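Local coordinates for protein acyl-CoA thioester hydrolase ybgC (Escherichia coli K-12, PDB 3GRH) that is a putative thioesterase of the pectinesterase family, a lipoprotein of the outer membrane that neither binds pectin nor has pectinesterase activity, at residues A[290-296]-A[323-329]; A[120-126]-A[194-200]; A[68-72]-A[203-207]; A[52-56]-A[266-270]. All coordinates share one frame; numbering follows the deposited sequence.

Following the chain from the N terminus, the residues at 52-56 and then 68-72 precede the parallel beta-helix strands they cover. Residues 120-126, at the end of strand 115-123, come next and pair with 194-200 in contact 2. Directly afterwards 203-207 meets 68-72, so contact 3 closes a loop that encloses contact 2; much later 266-270 meets 52-56, so contact 4 encloses both. Contact 1 opens only after contact 4 has closed. Contacts 1 and 2 join neighbouring coils of the beta-helix on opposite sides of the chain's centre, whereas contacts 3 and 4 fasten the N-terminal segment to the sheet holding strands 204-206 and 267-271. Contacts 2 and 3 touch through Phe-196 and Leu-205, contacts 1 and 4 through Phe-290 and Val-270.

Contact 1 of 4, residues A[290-296]-A[323-329]; sequences FDNTEFR and AVNSRFN
A corner shared by two neighbouring coils of a parallel beta-helix brings 290-296 and 323-329 together, the axes of the short strands 294-296 and 327-329 approaching to 4.7 Å, parallel within 12°. Backbone bonds run on both sides of the bend, among them Val-324 N to Phe-290 O at 2.9 Å and Phe-295 N to Arg-327 O at 2.8 Å. Between them the chain leaves the strand, and Ser-326 OG carries the link: it accepts from Thr-293 N at 3.1 Å and donates to Val-324 O of its own segment. Inside the beta-helix, as is common in this fold, like residues line up from coil to coil: Phe-295 and Phe-328 lie side by side, planes 6° apart but slid so that they barely overlap, and Phe-328 CE1 meets Phe-295 CD2 at 3.3 Å. Both rings stand beside their own backbone N, chi1 near -60°, which keeps them in step; Phe-309 adds an edge-to-face partner to Phe-295. On the outer face the extended Glu-294 reaches Asn-329 ND2 with OE2 (3.2 Å), met from above the carboxylate plane, while Asn-329 OD1 bonds Asn-360. The same OE2 takes a salt bridge from Arg-296 NH2 at 2.8 Å; Arg-327 NH1 completes the network by charge alone, 3.5 Å from Glu-294 OE1, which lies well out of the guanidinium plane.

Contact 2 of 4, residues A[120-126]-A[194-200]; sequences TVYVPAA and AVFWSQN
Val-121 N donates to Val-195 O, and the parallel pairing continues through Trp-197 N to Val-121 O, Val-123 N to Trp-197 O and Gln-199 N to Val-123 O (2.8 Å), four bonds that join adjacent coils of the beta-helix. At one end a water bridges Tyr-122 OH and Ala-194 O, 2.6 Å from each. At the other, Asn-200 ND2 makes a weak bond to Pro-124 O, its amide also gripped by Ile-130 and Gly-128; Ser-198 OG accepts from Asn-200 N in an ST turn. On the face of Tyr-122 and Trp-197 the rings are T-shaped, planes at 72°, with Trp-197 CE3 3.9 Å above the plane of the Tyr-122 ring, over its centre. The indole NE1 is bonded to Asp-231. On the other face Val-121 CG1 stands over the Phe-196 ring in a CH-pi contact, 4.0 Å from its centroid, and Val-123 CG2 meets Phe-196 CE2. CG opposite the backbone N (chi1 -165°) places the phenyl where both valines can reach it. An alanine here would probably leave a gap next to the valine methyls, with Val-121 CG1 robbed of the ring face it rests on. The Tyr-122 hydroxyl, the indole N-H and the Asn-200 amide thus all have partners, and the apolar surfaces close over one another.

Contact 3 of 4, residues A[68-72]-A[203-207]; sequences PITLP and LQLQN
Ile-69 and Gln-204 bring together an irregular loop and a strand, their CA atoms 7.1 Å apart and no direct hydrogen bond joining the two backbones. Ile-69 carries the contact, its side chain directed into the strand between Gln-204 and Gln-206 and running antiparallel to both side chains. CG1 lies alongside the Gln-204 amide, 3.8 Å from CD, while CD1 goes deepest, to 3.6 Å from Leu-205 O; chi2 of 167° stretches the chain to that depth. Gln-206 NE2 comes within 3.8 Å of Ile-69 CB, and Leu-71 CD1 meets Gln-206 OE1. The polar link is made by water: one molecule donates to Ile-69 O and accepts from Gln-206 NE2, 2.7 Å from that nitrogen, a second donates to both Ile-69 O and Gln-206 OE1, and a third accepts from Thr-70 N and donates to Gln-204 OE1, 2.7 Å from that oxygen. Gln-204 OE1 is also bonded to Thr-131 OG1, which helps fix the amide. A serine in place of Ile-69 lacks the CG1-CD1 arm, and the space between the two glutamine side chains would probably be left unfilled, their amides freer to turn. Around it, strand 204-206 runs between strands 130-134 and 235-238: Leu-71 rests on Tyr-133 of the first, Ile-69 on Gln-236 and Asn-238 of the second.

Contact 4 of 4, residues A[52-56]-A[266-270]; sequences HYFAS and PRTLV
Phe-54 packs closely on strand 267-270 and the guanidinium of Arg-267 adds a second hold, whereas the chain slackens beyond, at Ala-55 and Ser-56. In the tight part the ring comes in on the strand with its edge toward Thr-268 O, in the ring plane and 3.4 Å from CZ. Leu-269 CB lies 3.9 Å from the same CZ, and Arg-267 CB approaches CD1 at 3.8 Å, so the ring touches three successive residues. Trp-64 is a further aromatic neighbour of this buried ring. Arg-267 runs past the phenylalanine backbone, its CD 3.5 Å from Phe-54 O. A bend at chi3 (-67°) then turns the guanidinium so that NH1 donates to Phe-54 O at 3.0 Å; the acceptor is close to the guanidinium plane, but the donor stands 41° out of the carbonyl plane. Ring and guanidinium are nearly perpendicular, at 84°. Arg-267 NH2 forms a salt bridge with Asp-233, so the guanidinium ties the loop carbonyl and that carboxylate together. On the loose side, at exposed Ala-55, NH1 comes no nearer than 3.5 Å to Ala-55 O and 3.9 Å to Ser-56 CA. Phe-54 is the first residue to leave the short helix 50-53, and this contact sets the end of that helix against strand 267-271 of the beta-helix, with Val-289 of the next strand, 287-291, touching Tyr-53, Phe-54 and Leu-269.

Contact 1 of 4, residues A[290-296]-A[323-329]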
# COMPACT_ATOMS: atom_id res chain seq x y z
N PHE A 290 -6.82 2.40 -4.92
CA PHE A 290 -7.52 2.32 -3.63
C PHE A 290 -8.90 2.80 -3.90
O PHE A 290 -9.07 3.95 -4.28
CB PHE A 290 -6.87 3.28 -2.63
CG PHE A 290 -5.47 2.93 -2.29
CD1 PHE A 290 -5.25 2.04 -1.26
CD2 PHE A 290 -4.39 3.50 -2.94
CE1 PHE A 290 -3.98 1.70 -0.88
CE2 PHE A 290 -3.11 3.14 -2.55
CZ PHE A 290 -2.94 2.20 -1.53
N ASP A 291 -9.91 1.98 -3.70
CA ASP A 291 -11.32 2.36 -3.91
C ASP A 291 -12.07 2.17 -2.59
O ASP A 291 -11.94 1.11 -1.93
CB ASP A 291 -11.92 1.60 -5.04
CG ASP A 291 -13.26 2.19 -5.53
OD1 ASP A 291 -13.79 1.65 -6.53
OD2 ASP A 291 -13.81 3.18 -4.96
N ASN A 292 -12.85 3.16 -2.17
CA ASN A 292 -13.56 3.08 -0.93
C ASN A 292 -12.76 2.62 0.26
O ASN A 292 -13.20 1.76 1.05
CB ASN A 292 -14.76 2.23 -1.15
CG ASN A 292 -15.72 2.90 -2.11
OD1 ASN A 292 -16.36 3.89 -1.73
ND2 ASN A 292 -15.82 2.40 -3.35
N THR A 293 -11.59 3.20 0.37
CA THR A 293 -10.67 2.93 1.45
C THR A 293 -10.64 4.13 2.35
O THR A 293 -10.69 5.28 1.91
CB THR A 293 -9.31 2.50 0.88
OG1 THR A 293 -9.51 1.22 0.29
CG2 THR A 293 -8.27 2.40 1.98
N GLU A 294 -10.55 3.90 3.64
CA GLU A 294 -10.35 4.96 4.62
C GLU A 294 -8.92 5.01 5.04
O GLU A 294 -8.29 3.99 5.38
CB GLU A 294 -11.21 4.72 5.86
CG GLU A 294 -11.03 5.80 6.91
CD GLU A 294 -11.94 5.71 8.13
OE1 GLU A 294 -12.88 4.88 8.23
OE2 GLU A 294 -11.68 6.51 9.06
N PHE A 295 -8.35 6.19 4.98
CA PHE A 295 -7.00 6.44 5.43
C PHE A 295 -7.05 7.31 6.68
O PHE A 295 -7.71 8.36 6.69
CB PHE A 295 -6.22 7.16 4.35
CG PHE A 295 -6.11 6.42 3.07
CD1 PHE A 295 -5.06 5.65 2.82
CD2 PHE A 295 -7.05 6.58 2.09
CE1 PHE A 295 -4.97 5.00 1.58
CE2 PHE A 295 -7.00 5.87 0.92
CZ PHE A 295 -5.92 5.07 0.69
N ARG A 296 -6.44 6.84 7.76
CA ARG A 296 -6.46 7.57 9.06
C ARG A 296 -5.05 7.87 9.47
O ARG A 296 -4.19 6.96 9.58
CB ARG A 296 -7.15 6.77 10.15
CG ARG A 296 -7.06 7.38 11.55
CD ARG A 296 -8.23 8.30 11.81
NE ARG A 296 -9.51 7.56 11.66
CZ ARG A 296 -10.72 8.04 11.91
NH1 ARG A 296 -10.92 9.29 12.37
NH2 ARG A 296 -11.77 7.26 11.71
N ALA A 323 -6.26 7.08 -5.58
CA ALA A 323 -7.24 6.92 -4.51
C ALA A 323 -8.52 7.50 -5.06
O ALA A 323 -8.55 8.67 -5.47
CB ALA A 323 -6.76 7.69 -3.31
N VAL A 324 -9.55 6.68 -5.12
CA VAL A 324 -10.88 7.04 -5.68
C VAL A 324 -11.96 6.73 -4.70
O VAL A 324 -11.94 5.70 -4.05
CB VAL A 324 -11.05 6.39 -7.10
CG1 VAL A 324 -10.93 4.92 -7.03
CG2 VAL A 324 -12.36 6.79 -7.71
N ASN A 325 -12.87 7.64 -4.46
CA ASN A 325 -14.05 7.41 -3.68
C ASN A 325 -13.63 6.94 -2.24
O ASN A 325 -14.25 6.03 -1.63
CB ASN A 325 -14.92 6.34 -4.35
CG ASN A 325 -15.43 6.73 -5.74
OD1 ASN A 325 -15.72 5.88 -6.57
ND2 ASN A 325 -15.55 7.98 -5.97
N SER A 326 -12.59 7.58 -1.74
CA SER A 326 -11.95 7.21 -0.49
C SER A 326 -12.16 8.38 0.53
O SER A 326 -12.83 9.35 0.24
CB SER A 326 -10.52 6.83 -0.77
OG SER A 326 -10.48 5.53 -1.40
N ARG A 327 -11.76 8.13 1.78
CA ARG A 327 -12.02 8.99 2.94
C ARG A 327 -10.68 9.18 3.63
O ARG A 327 -9.94 8.25 3.83
CB ARG A 327 -13.06 8.40 3.88
CG ARG A 327 -14.37 8.35 3.27
CD ARG A 327 -15.35 7.74 4.27
NE ARG A 327 -15.17 6.29 4.39
CZ ARG A 327 -15.34 5.58 5.51
NH1 ARG A 327 -15.67 6.15 6.64
NH2 ARG A 327 -15.19 4.26 5.47
N PHE A 328 -10.34 10.41 3.95
CA PHE A 328 -9.09 10.75 4.58
C PHE A 328 -9.36 11.54 5.87
O PHE A 328 -10.06 12.52 5.86
CB PHE A 328 -8.25 11.65 3.66
CG PHE A 328 -7.81 10.97 2.39
CD1 PHE A 328 -6.61 10.33 2.31
CD2 PHE A 328 -8.64 10.88 1.33
CE1 PHE A 328 -6.21 9.64 1.18
CE2 PHE A 328 -8.21 10.20 0.20
CZ PHE A 328 -7.04 9.60 0.10
N ASN A 329 -8.88 11.04 6.99
CA ASN A 329 -9.12 11.65 8.31
C ASN A 329 -7.83 11.82 9.07
O ASN A 329 -7.03 10.92 9.14
CB ASN A 329 -10.08 10.74 9.06
CG ASN A 329 -11.48 10.72 8.46
OD1 ASN A 329 -12.05 11.79 8.25
ND2 ASN A 329 -12.04 9.53 8.19

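Contact 2 of 4, residues A[120-126]-A[194-200]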
# COMPACT_ATOMS: atom_id res chain seq x y z
N THR A 120 5.64 -13.39 11.46
CA THR A 120 5.64 -13.03 10.08
C THR A 120 4.85 -14.01 9.24
O THR A 120 4.73 -15.20 9.57
CB THR A 120 7.08 -12.96 9.56
OG1 THR A 120 7.75 -14.19 9.86
CG2 THR A 120 7.86 -11.76 10.10
N VAL A 121 4.41 -13.54 8.05
CA VAL A 121 3.80 -14.44 7.04
C VAL A 121 4.48 -13.99 5.76
O VAL A 121 4.32 -12.85 5.31
CB VAL A 121 2.32 -14.22 6.92
CG1 VAL A 121 1.74 -15.06 5.79
CG2 VAL A 121 1.59 -14.53 8.22
N TYR A 122 5.23 -14.88 5.17
CA TYR A 122 5.91 -14.64 3.89
C TYR A 122 5.26 -15.54 2.85
O TYR A 122 5.17 -16.78 3.03
CB TYR A 122 7.35 -15.01 4.00
CG TYR A 122 8.26 -14.07 4.77
CD1 TYR A 122 7.78 -12.91 5.40
CD2 TYR A 122 9.56 -14.42 4.96
CE1 TYR A 122 8.61 -12.11 6.14
CE2 TYR A 122 10.37 -13.63 5.71
CZ TYR A 122 9.90 -12.48 6.23
OH TYR A 122 10.77 -11.65 6.98
N VAL A 123 4.74 -14.92 1.79
CA VAL A 123 4.03 -15.68 0.74
C VAL A 123 4.89 -15.58 -0.50
O VAL A 123 5.02 -14.53 -1.07
CB VAL A 123 2.63 -15.14 0.43
CG1 VAL A 123 1.85 -16.11 -0.48
CG2 VAL A 123 1.81 -14.99 1.73
N PRO A 124 5.49 -16.67 -0.92
CA PRO A 124 6.43 -16.60 -2.04
C PRO A 124 5.79 -16.56 -3.38
O PRO A 124 4.59 -16.79 -3.55
CB PRO A 124 7.26 -17.89 -1.84
CG PRO A 124 6.33 -18.78 -1.24
CD PRO A 124 5.56 -18.00 -0.28
N ALA A 125 6.59 -16.13 -4.35
CA ALA A 125 6.19 -16.29 -5.74
C ALA A 125 5.93 -17.78 -6.00
O ALA A 125 6.64 -18.66 -5.51
CB ALA A 125 7.27 -15.72 -6.65
N ALA A 126 4.86 -18.04 -6.75
CA ALA A 126 4.41 -19.39 -7.01
C ALA A 126 3.59 -19.33 -8.27
O ALA A 126 3.08 -18.30 -8.59
CB ALA A 126 3.53 -19.85 -5.88
N ALA A 194 8.75 -5.88 7.20
CA ALA A 194 7.35 -6.26 7.02
C ALA A 194 6.90 -7.43 7.83
O ALA A 194 7.59 -8.46 7.82
CB ALA A 194 7.00 -6.49 5.47
N VAL A 195 5.70 -7.35 8.40
CA VAL A 195 5.09 -8.50 9.10
C VAL A 195 4.59 -9.50 8.07
O VAL A 195 4.77 -10.69 8.20
CB VAL A 195 3.94 -8.04 10.04
CG1 VAL A 195 3.24 -9.26 10.66
CG2 VAL A 195 4.50 -7.06 11.11
N PHE A 196 3.86 -9.00 7.07
CA PHE A 196 3.27 -9.79 6.01
C PHE A 196 3.94 -9.33 4.75
O PHE A 196 3.83 -8.17 4.38
CB PHE A 196 1.75 -9.55 5.96
CG PHE A 196 1.00 -10.52 5.19
CD1 PHE A 196 0.14 -11.44 5.82
CD2 PHE A 196 1.14 -10.62 3.87
CE1 PHE A 196 -0.55 -12.34 5.10
CE2 PHE A 196 0.45 -11.63 3.12
CZ PHE A 196 -0.39 -12.46 3.78
N TRP A 197 4.65 -10.24 4.08
CA TRP A 197 5.36 -9.92 2.83
C TRP A 197 5.03 -10.95 1.82
O TRP A 197 5.23 -12.12 2.01
CB TRP A 197 6.84 -9.94 3.09
CG TRP A 197 7.75 -9.76 1.94
CD1 TRP A 197 7.44 -9.30 0.70
CD2 TRP A 197 9.17 -10.00 1.92
NE1 TRP A 197 8.56 -9.29 -0.09
CE2 TRP A 197 9.61 -9.76 0.62
CE3 TRP A 197 10.07 -10.53 2.84
CZ2 TRP A 197 10.93 -9.92 0.25
CZ3 TRP A 197 11.38 -10.62 2.49
CH2 TRP A 197 11.80 -10.36 1.22
N SER A 198 4.42 -10.48 0.75
CA SER A 198 4.06 -11.35 -0.38
C SER A 198 4.76 -10.99 -1.65
O SER A 198 4.84 -9.83 -1.96
CB SER A 198 2.59 -11.26 -0.61
OG SER A 198 2.17 -12.06 -1.72
N GLN A 199 5.25 -12.03 -2.34
CA GLN A 199 5.64 -11.89 -3.73
C GLN A 199 4.72 -12.67 -4.64
O GLN A 199 5.01 -12.88 -5.83
CB GLN A 199 7.05 -12.38 -3.94
CG GLN A 199 8.03 -11.65 -3.07
CD GLN A 199 9.33 -11.60 -3.72
OE1 GLN A 199 9.81 -12.62 -4.25
NE2 GLN A 199 9.88 -10.39 -3.83
N ASN A 200 3.63 -13.19 -4.13
CA ASN A 200 2.71 -14.06 -4.90
C ASN A 200 1.86 -13.20 -5.86
O ASN A 200 1.10 -12.31 -5.46
CB ASN A 200 1.80 -14.74 -3.86
CG ASN A 200 0.90 -15.77 -4.41
OD1 ASN A 200 -0.36 -15.62 -4.39
ND2 ASN A 200 1.48 -16.81 -4.98
O HOH W 1 9.99 -9.18 7.21

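Contact 3 of 4, residues A[68-72]-A[203-207]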
# COMPACT_ATOMS: atom_id res chain seq x y z
N PRO A 68 -14.31 -9.77 -8.27
CA PRO A 68 -14.16 -9.84 -6.82
C PRO A 68 -13.77 -11.18 -6.24
O PRO A 68 -13.98 -12.26 -6.80
CB PRO A 68 -15.54 -9.52 -6.29
CG PRO A 68 -16.32 -9.14 -7.40
CD PRO A 68 -15.64 -9.33 -8.69
N ILE A 69 -13.15 -11.13 -5.08
CA ILE A 69 -12.78 -12.32 -4.40
C ILE A 69 -13.98 -13.17 -4.12
O ILE A 69 -14.99 -12.64 -3.69
CB ILE A 69 -12.01 -11.91 -3.08
CG1 ILE A 69 -10.73 -11.18 -3.42
CG2 ILE A 69 -11.72 -13.16 -2.22
CD1 ILE A 69 -10.03 -10.43 -2.18
N THR A 70 -13.90 -14.47 -4.38
CA THR A 70 -15.02 -15.40 -4.23
C THR A 70 -14.60 -16.50 -3.33
O THR A 70 -13.58 -17.10 -3.59
CB THR A 70 -15.34 -16.12 -5.55
OG1 THR A 70 -15.55 -15.16 -6.59
CG2 THR A 70 -16.59 -17.01 -5.39
N LEU A 71 -15.32 -16.73 -2.26
CA LEU A 71 -14.87 -17.78 -1.36
C LEU A 71 -15.50 -19.11 -1.69
O LEU A 71 -16.65 -19.16 -2.11
CB LEU A 71 -15.23 -17.38 0.05
CG LEU A 71 -14.53 -16.10 0.53
CD1 LEU A 71 -14.91 -16.01 2.03
CD2 LEU A 71 -12.98 -15.98 0.27
N PRO A 72 -14.75 -20.19 -1.48
CA PRO A 72 -15.14 -21.53 -1.86
C PRO A 72 -16.07 -22.06 -0.82
O PRO A 72 -16.09 -21.56 0.30
CB PRO A 72 -13.79 -22.26 -1.81
CG PRO A 72 -13.13 -21.64 -0.64
CD PRO A 72 -13.44 -20.18 -0.81
N LEU A 203 -2.19 -12.86 -5.22
CA LEU A 203 -2.58 -12.86 -3.78
C LEU A 203 -3.90 -12.15 -3.62
O LEU A 203 -4.11 -11.09 -4.18
CB LEU A 203 -1.54 -12.12 -3.00
CG LEU A 203 -1.76 -12.14 -1.48
CD1 LEU A 203 -1.25 -13.46 -0.89
CD2 LEU A 203 -1.01 -10.89 -0.89
N GLN A 204 -4.78 -12.75 -2.81
CA GLN A 204 -6.01 -12.14 -2.41
C GLN A 204 -6.08 -12.17 -0.91
O GLN A 204 -5.83 -13.20 -0.32
CB GLN A 204 -7.15 -12.94 -2.97
CG GLN A 204 -7.25 -12.80 -4.46
CD GLN A 204 -8.39 -13.61 -5.07
OE1 GLN A 204 -9.00 -14.51 -4.47
NE2 GLN A 204 -8.66 -13.32 -6.33
N LEU A 205 -6.36 -11.04 -0.28
CA LEU A 205 -6.53 -10.92 1.20
C LEU A 205 -7.90 -10.33 1.49
O LEU A 205 -8.31 -9.43 0.82
CB LEU A 205 -5.50 -10.00 1.81
CG LEU A 205 -4.07 -10.38 1.63
CD1 LEU A 205 -3.15 -9.36 2.28
CD2 LEU A 205 -3.71 -11.77 2.20
N GLN A 206 -8.61 -10.93 2.41
CA GLN A 206 -9.94 -10.45 2.75
C GLN A 206 -10.24 -10.65 4.24
O GLN A 206 -10.00 -11.74 4.76
CB GLN A 206 -10.97 -11.14 1.90
CG GLN A 206 -12.39 -10.62 2.13
CD GLN A 206 -13.35 -11.07 1.08
OE1 GLN A 206 -14.03 -12.15 1.24
NE2 GLN A 206 -13.46 -10.30 0.01
N ASN A 207 -10.89 -9.68 4.88
CA ASN A 207 -11.51 -9.86 6.17
C ASN A 207 -10.54 -10.24 7.27
O ASN A 207 -10.76 -11.13 8.07
CB ASN A 207 -12.71 -10.81 6.14
CG ASN A 207 -13.56 -10.68 7.38
OD1 ASN A 207 -13.81 -9.54 7.87
ND2 ASN A 207 -14.14 -11.79 7.81
O HOH W 2 -15.22 -10.24 -2.02
O HOH W 3 -16.05 -13.00 -0.70
O HOH W 4 -11.31 -15.57 -5.37

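Contact 4 of 4, residues A[52-56]-A[266-270]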
# COMPACT_ATOMS: atom_id res chain seq x y z
N HIS A 52 -6.69 2.69 -16.73
CA HIS A 52 -5.38 3.15 -17.13
C HIS A 52 -4.31 2.72 -16.21
O HIS A 52 -3.19 2.29 -16.62
CB HIS A 52 -5.42 4.70 -17.30
CG HIS A 52 -6.08 5.14 -18.57
ND1 HIS A 52 -7.45 5.28 -18.67
CD2 HIS A 52 -5.57 5.52 -19.77
CE1 HIS A 52 -7.76 5.67 -19.89
NE2 HIS A 52 -6.65 5.84 -20.58
N TYR A 53 -4.62 2.74 -14.92
CA TYR A 53 -3.60 2.25 -13.93
C TYR A 53 -3.32 0.79 -14.06
O TYR A 53 -2.23 0.32 -13.75
CB TYR A 53 -3.99 2.57 -12.46
CG TYR A 53 -3.72 3.97 -12.00
CD1 TYR A 53 -4.48 5.02 -12.44
CD2 TYR A 53 -2.69 4.25 -11.13
CE1 TYR A 53 -4.21 6.30 -12.10
CE2 TYR A 53 -2.45 5.52 -10.76
CZ TYR A 53 -3.20 6.58 -11.25
OH TYR A 53 -2.88 7.89 -10.90
N PHE A 54 -4.32 0.06 -14.58
CA PHE A 54 -4.24 -1.40 -14.67
C PHE A 54 -3.95 -1.89 -16.08
O PHE A 54 -4.04 -3.07 -16.35
CB PHE A 54 -5.49 -2.05 -14.11
CG PHE A 54 -5.64 -1.96 -12.63
CD1 PHE A 54 -4.59 -1.71 -11.81
CD2 PHE A 54 -6.85 -2.27 -12.07
CE1 PHE A 54 -4.76 -1.68 -10.39
CE2 PHE A 54 -7.02 -2.24 -10.74
CZ PHE A 54 -5.94 -1.95 -9.91
N ALA A 55 -3.55 -1.00 -16.97
CA ALA A 55 -3.29 -1.35 -18.34
C ALA A 55 -2.24 -2.43 -18.47
O ALA A 55 -1.33 -2.52 -17.64
CB ALA A 55 -2.85 -0.13 -19.06
N SER A 56 -2.40 -3.31 -19.48
CA SER A 56 -1.36 -4.34 -19.76
C SER A 56 -0.14 -3.72 -20.45
O SER A 56 -0.16 -2.55 -20.84
CB SER A 56 -1.92 -5.45 -20.65
OG SER A 56 -2.17 -4.98 -21.94
N PRO A 266 3.94 -4.00 -11.13
CA PRO A 266 2.87 -4.76 -10.48
C PRO A 266 1.67 -3.94 -10.20
O PRO A 266 1.81 -2.79 -9.86
CB PRO A 266 3.45 -5.18 -9.17
CG PRO A 266 4.58 -4.14 -9.00
CD PRO A 266 5.11 -3.90 -10.27
N ARG A 267 0.48 -4.54 -10.40
CA ARG A 267 -0.79 -3.88 -10.18
C ARG A 267 -1.53 -4.49 -8.97
O ARG A 267 -1.63 -5.71 -8.84
CB ARG A 267 -1.67 -4.13 -11.39
CG ARG A 267 -1.09 -3.52 -12.62
CD ARG A 267 -1.67 -4.04 -13.90
NE ARG A 267 -1.34 -5.43 -14.15
CZ ARG A 267 -1.69 -6.11 -15.23
NH1 ARG A 267 -2.39 -5.53 -16.18
NH2 ARG A 267 -1.32 -7.38 -15.36
N THR A 268 -2.00 -3.59 -8.13
CA THR A 268 -2.73 -3.96 -6.89
C THR A 268 -4.03 -3.19 -6.81
O THR A 268 -4.04 -1.99 -7.04
CB THR A 268 -1.80 -3.63 -5.66
OG1 THR A 268 -0.53 -4.28 -5.85
CG2 THR A 268 -2.39 -4.06 -4.37
N LEU A 269 -5.09 -3.86 -6.36
CA LEU A 269 -6.38 -3.21 -6.10
C LEU A 269 -6.69 -3.37 -4.62
O LEU A 269 -6.79 -4.52 -4.15
CB LEU A 269 -7.50 -3.88 -6.92
CG LEU A 269 -8.89 -3.32 -6.65
CD1 LEU A 269 -8.92 -1.87 -7.04
CD2 LEU A 269 -9.86 -4.16 -7.38
N VAL A 270 -6.89 -2.27 -3.92
CA VAL A 270 -7.26 -2.29 -2.48
C VAL A 270 -8.65 -1.66 -2.39
O VAL A 270 -8.86 -0.53 -2.85
CB VAL A 270 -6.28 -1.43 -1.66
CG1 VAL A 270 -6.68 -1.39 -0.13
CG2 VAL A 270 -4.85 -1.90 -1.84